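Local coordinates for protein acylphosphatase (Coxiella burnetii, PDB 3TRG) that catalyses the hydrolysis of acyl phosphates to a carboxylate and phosphate, at residues K9-Q23 / N46-R60. Sequence-based numbering, arbitrary orientation.
Sequences KNETCIHVTVSGKVQ and NLSHGDVELVACGER. With EDO (1,2-ethanediol), chain C.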
# COMPACT_ATOMS: atom_id res chain seq x y z
N LYS A 9 11.27 -16.51 1.15
CA LYS A 9 12.41 -15.92 0.48
C LYS A 9 12.01 -14.74 -0.40
O LYS A 9 12.67 -13.69 -0.42
CB LYS A 9 13.07 -16.99 -0.40
CG LYS A 9 14.40 -16.62 -0.99
CD LYS A 9 14.95 -17.75 -1.86
CE LYS A 9 15.13 -19.05 -1.08
NZ LYS A 9 15.77 -20.12 -1.90
N ASN A 10 10.91 -14.91 -1.13
CA ASN A 10 10.54 -14.00 -2.20
C ASN A 10 9.51 -12.95 -1.80
O ASN A 10 9.05 -12.19 -2.65
CB ASN A 10 10.02 -14.79 -3.40
CG ASN A 10 11.13 -15.50 -4.15
OD1 ASN A 10 12.25 -15.01 -4.23
ND2 ASN A 10 10.81 -16.66 -4.72
N GLU A 11 9.15 -12.89 -0.53
CA GLU A 11 8.16 -11.90 -0.10
C GLU A 11 8.60 -11.13 1.13
O GLU A 11 9.38 -11.63 1.95
CB GLU A 11 6.80 -12.57 0.13
CG GLU A 11 6.28 -13.29 -1.10
CD GLU A 11 5.01 -14.08 -0.86
OE1 GLU A 11 4.45 -14.02 0.26
OE2 GLU A 11 4.56 -14.77 -1.79
N THR A 12 8.11 -9.91 1.26
CA THR A 12 8.32 -9.14 2.47
C THR A 12 7.13 -8.22 2.69
O THR A 12 6.15 -8.29 1.96
CB THR A 12 9.64 -8.33 2.41
OG1 THR A 12 9.94 -7.82 3.71
CG2 THR A 12 9.51 -7.18 1.41
N CYS A 13 7.22 -7.35 3.69
CA CYS A 13 6.15 -6.40 3.96
C CYS A 13 6.72 -5.00 4.13
O CYS A 13 7.85 -4.84 4.59
CB CYS A 13 5.40 -6.78 5.25
SG CYS A 13 4.49 -8.33 5.21
N ILE A 14 5.92 -4.00 3.75
CA ILE A 14 6.28 -2.61 4.00
C ILE A 14 5.12 -1.88 4.68
O ILE A 14 3.97 -2.29 4.57
CB ILE A 14 6.68 -1.86 2.70
CG1 ILE A 14 5.48 -1.75 1.75
CG2 ILE A 14 7.87 -2.54 2.03
CD1 ILE A 14 5.71 -0.77 0.60
N HIS A 15 5.45 -0.79 5.37
CA HIS A 15 4.47 0.11 5.95
C HIS A 15 4.65 1.47 5.27
O HIS A 15 5.78 1.90 5.05
CB HIS A 15 4.69 0.22 7.46
CG HIS A 15 3.78 1.20 8.14
ND1 HIS A 15 4.19 2.46 8.51
CD2 HIS A 15 2.49 1.10 8.52
CE1 HIS A 15 3.19 3.10 9.09
NE2 HIS A 15 2.14 2.29 9.11
N VAL A 16 3.54 2.12 4.94
CA VAL A 16 3.59 3.36 4.17
C VAL A 16 2.65 4.40 4.73
O VAL A 16 1.55 4.08 5.18
CB VAL A 16 3.17 3.12 2.71
CG1 VAL A 16 3.58 4.30 1.82
CG2 VAL A 16 3.75 1.81 2.18
N THR A 17 3.08 5.66 4.70
CA THR A 17 2.17 6.79 4.84
C THR A 17 2.25 7.66 3.59
O THR A 17 3.33 7.87 3.03
CB THR A 17 2.43 7.64 6.10
OG1 THR A 17 3.80 8.05 6.13
CG2 THR A 17 2.10 6.85 7.36
N VAL A 18 1.09 8.14 3.15
CA VAL A 18 0.99 8.93 1.93
C VAL A 18 0.32 10.25 2.28
O VAL A 18 -0.80 10.26 2.80
CB VAL A 18 0.17 8.21 0.85
CG1 VAL A 18 0.10 9.05 -0.42
CG2 VAL A 18 0.79 6.84 0.55
N SER A 19 1.00 11.35 2.00
CA SER A 19 0.47 12.67 2.34
C SER A 19 0.05 13.44 1.10
O SER A 19 0.50 13.16 -0.01
CB SER A 19 1.51 13.48 3.12
OG SER A 19 2.62 13.80 2.31
N GLY A 20 -0.82 14.44 1.31
CA GLY A 20 -1.27 15.30 0.23
C GLY A 20 -2.77 15.44 0.22
O GLY A 20 -3.44 15.31 1.25
N LYS A 21 -3.31 15.71 -0.96
CA LYS A 21 -4.75 15.68 -1.18
C LYS A 21 -5.13 14.23 -1.38
O LYS A 21 -5.01 13.69 -2.48
CB LYS A 21 -5.11 16.52 -2.41
CG LYS A 21 -6.44 16.16 -3.07
CD LYS A 21 -7.62 16.40 -2.14
CE LYS A 21 -8.93 16.07 -2.84
NZ LYS A 21 -10.10 16.30 -1.96
N VAL A 22 -5.55 13.58 -0.29
CA VAL A 22 -5.81 12.14 -0.32
C VAL A 22 -7.20 11.79 0.20
O VAL A 22 -7.53 10.62 0.34
CB VAL A 22 -4.76 11.35 0.49
CG1 VAL A 22 -3.36 11.57 -0.09
CG2 VAL A 22 -4.80 11.75 1.97
N GLN A 23 -8.01 12.81 0.48
CA GLN A 23 -9.38 12.59 0.93
C GLN A 23 -10.38 12.89 -0.18
O GLN A 23 -10.14 13.73 -1.04
CB GLN A 23 -9.70 13.45 2.16
CG GLN A 23 -9.29 12.83 3.49
CD GLN A 23 -7.81 12.98 3.78
OE1 GLN A 23 -7.15 13.90 3.28
NE2 GLN A 23 -7.27 12.09 4.61
N ASN A 46 -7.62 5.58 5.63
CA ASN A 46 -7.44 7.01 5.58
C ASN A 46 -7.42 7.49 7.01
O ASN A 46 -8.42 7.36 7.71
CB ASN A 46 -8.63 7.68 4.88
CG ASN A 46 -8.42 7.84 3.39
OD1 ASN A 46 -8.79 6.97 2.61
ND2 ASN A 46 -7.85 8.97 2.99
N LEU A 47 -6.30 8.03 7.46
CA LEU A 47 -6.25 8.59 8.80
C LEU A 47 -7.05 9.89 8.80
O LEU A 47 -6.91 10.72 7.90
CB LEU A 47 -4.80 8.83 9.23
CG LEU A 47 -3.91 7.58 9.26
CD1 LEU A 47 -2.47 7.97 9.57
CD2 LEU A 47 -4.43 6.56 10.26
N SER A 48 -7.92 10.05 9.79
CA SER A 48 -8.78 11.22 9.86
C SER A 48 -7.97 12.51 9.93
O SER A 48 -7.12 12.66 10.80
CB SER A 48 -9.72 11.11 11.06
OG SER A 48 -10.66 12.16 11.08
N HIS A 49 -8.23 13.43 9.00
CA HIS A 49 -7.52 14.70 8.93
C HIS A 49 -6.04 14.54 8.64
O HIS A 49 -5.26 15.48 8.83
CB HIS A 49 -7.71 15.50 10.22
CG HIS A 49 -9.14 15.75 10.57
ND1 HIS A 49 -10.01 16.41 9.73
CD2 HIS A 49 -9.86 15.42 11.67
CE1 HIS A 49 -11.20 16.47 10.29
NE2 HIS A 49 -11.14 15.88 11.47
N GLY A 50 -5.64 13.37 8.16
CA GLY A 50 -4.24 13.06 8.00
C GLY A 50 -3.90 12.26 6.75
O GLY A 50 -4.54 12.40 5.71
N ASP A 51 -2.88 11.42 6.88
CA ASP A 51 -2.31 10.69 5.75
C ASP A 51 -3.08 9.42 5.44
O ASP A 51 -3.86 8.95 6.27
CB ASP A 51 -0.87 10.28 6.05
CG ASP A 51 0.06 11.47 6.21
OD1 ASP A 51 -0.24 12.55 5.68
OD2 ASP A 51 1.12 11.29 6.86
N VAL A 52 -2.84 8.86 4.27
CA VAL A 52 -3.26 7.49 4.00
C VAL A 52 -2.19 6.58 4.61
O VAL A 52 -1.00 6.88 4.54
CB VAL A 52 -3.41 7.23 2.49
CG1 VAL A 52 -3.45 5.74 2.19
CG2 VAL A 52 -4.67 7.91 1.97
N GLU A 53 -2.62 5.49 5.24
CA GLU A 53 -1.68 4.55 5.84
C GLU A 53 -1.96 3.15 5.32
O GLU A 53 -3.11 2.75 5.21
CB GLU A 53 -1.78 4.57 7.37
CG GLU A 53 -0.79 3.64 8.05
CD GLU A 53 -1.06 3.44 9.53
OE1 GLU A 53 -2.13 3.88 10.01
OE2 GLU A 53 -0.19 2.85 10.21
N LEU A 54 -0.90 2.41 5.00
CA LEU A 54 -1.10 1.04 4.53
C LEU A 54 0.04 0.11 4.92
O LEU A 54 1.15 0.56 5.20
CB LEU A 54 -1.30 0.99 3.01
CG LEU A 54 -0.12 1.49 2.17
CD1 LEU A 54 0.18 0.50 1.06
CD2 LEU A 54 -0.42 2.86 1.60
N VAL A 55 -0.27 -1.18 4.96
CA VAL A 55 0.73 -2.23 5.00
C VAL A 55 0.51 -3.09 3.76
O VAL A 55 -0.63 -3.44 3.42
CB VAL A 55 0.59 -3.10 6.26
CG1 VAL A 55 1.41 -4.39 6.12
CG2 VAL A 55 1.04 -2.31 7.50
N ALA A 56 1.60 -3.40 3.06
CA ALA A 56 1.51 -4.23 1.86
C ALA A 56 2.55 -5.33 1.94
O ALA A 56 3.71 -5.07 2.25
CB ALA A 56 1.72 -3.39 0.62
N CYS A 57 2.12 -6.56 1.67
CA CYS A 57 2.99 -7.73 1.74
C CYS A 57 2.90 -8.52 0.44
O CYS A 57 1.81 -8.67 -0.12
CB CYS A 57 2.57 -8.65 2.89
SG CYS A 57 2.61 -7.91 4.53
N GLY A 58 4.04 -9.03 -0.01
CA GLY A 58 4.08 -9.89 -1.17
C GLY A 58 5.44 -9.81 -1.83
O GLY A 58 6.43 -9.46 -1.18
N GLU A 59 5.50 -10.14 -3.11
CA GLU A 59 6.77 -10.12 -3.83
C GLU A 59 7.31 -8.70 -3.96
O GLU A 59 6.55 -7.74 -4.07
CB GLU A 59 6.60 -10.81 -5.18
CG GLU A 59 6.30 -12.30 -5.00
CD GLU A 59 6.35 -13.09 -6.29
OE1 GLU A 59 6.26 -12.48 -7.37
OE2 GLU A 59 6.48 -14.33 -6.20
N ARG A 60 8.63 -8.57 -3.93
CA ARG A 60 9.26 -7.25 -3.88
C ARG A 60 9.06 -6.41 -5.15
O ARG A 60 8.91 -5.19 -5.06
CB ARG A 60 10.75 -7.38 -3.53
CG ARG A 60 10.97 -7.92 -2.12
CD ARG A 60 12.44 -8.22 -1.87
NE ARG A 60 12.67 -8.80 -0.54
CZ ARG A 60 12.56 -10.10 -0.27
NH1 ARG A 60 12.22 -10.95 -1.23
NH2 ARG A 60 12.80 -10.54 0.96
C1 EDO C . 7.10 4.39 7.23
O1 EDO C . 6.70 3.48 8.26
C2 EDO C . 5.91 5.25 6.84
O2 EDO C . 5.54 6.10 7.93
O HOH W 1 12.86 -12.84 2.83
O HOH W 2 10.61 -10.61 -3.95
O HOH W 3 6.09 -15.76 -3.77
O HOH W 4 -1.83 14.31 4.16
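Strands 11-19 and 52-57 pair antiparallel in the middle of the acylphosphatase sheet, flanked by strands 78-87 and 41-46. Four hydrogen-bonded pairs, Thr-12 with Gly-58 through Val-18 with Val-52, form the ladder; at Gly-58 (phi 154°) a CB would jam against the carbonyl O of Cys-57. At the non-hydrogen-bonded pair Cys-13 and Cys-57, the SG atoms form a disulfide (2.0 Å). On the same face His-15, opposite Val-55, reaches diagonally to Glu-53, opposite Thr-17. With both CG atoms anti to their backbone N (chi1 176° and -178°), NE2 of His-15 meets the anti lone pair of Glu-53 OE2 nearly straight, at 2.6 Å. The imidazole stands perpendicular to the carboxylate, and its ND1 donates to a bound ethanediol. Branched apolar side chains suit the buried opposite face, where Val-16 CB lies 3.7 Å from Leu-54 CG. Beyond the turn at Gly-20, Val-22 CB packs on Val-52 CG2, Phe-27 of helix 27-37 touching both residues. At one end Arg-60 NH1 sits in plane on a lone pair of Lys-9 O (2.9 Å). At the other, Gln-23 NE2 donates to Gly-50 O (3.0 Å), and Asn-46 ND2 to Val-22 O from above the carbonyl plane of Val-22. Asn-46 and adjacent Arg-28 are predicted active-site residues, consistent with the ferredoxin-like acylphosphatase fold.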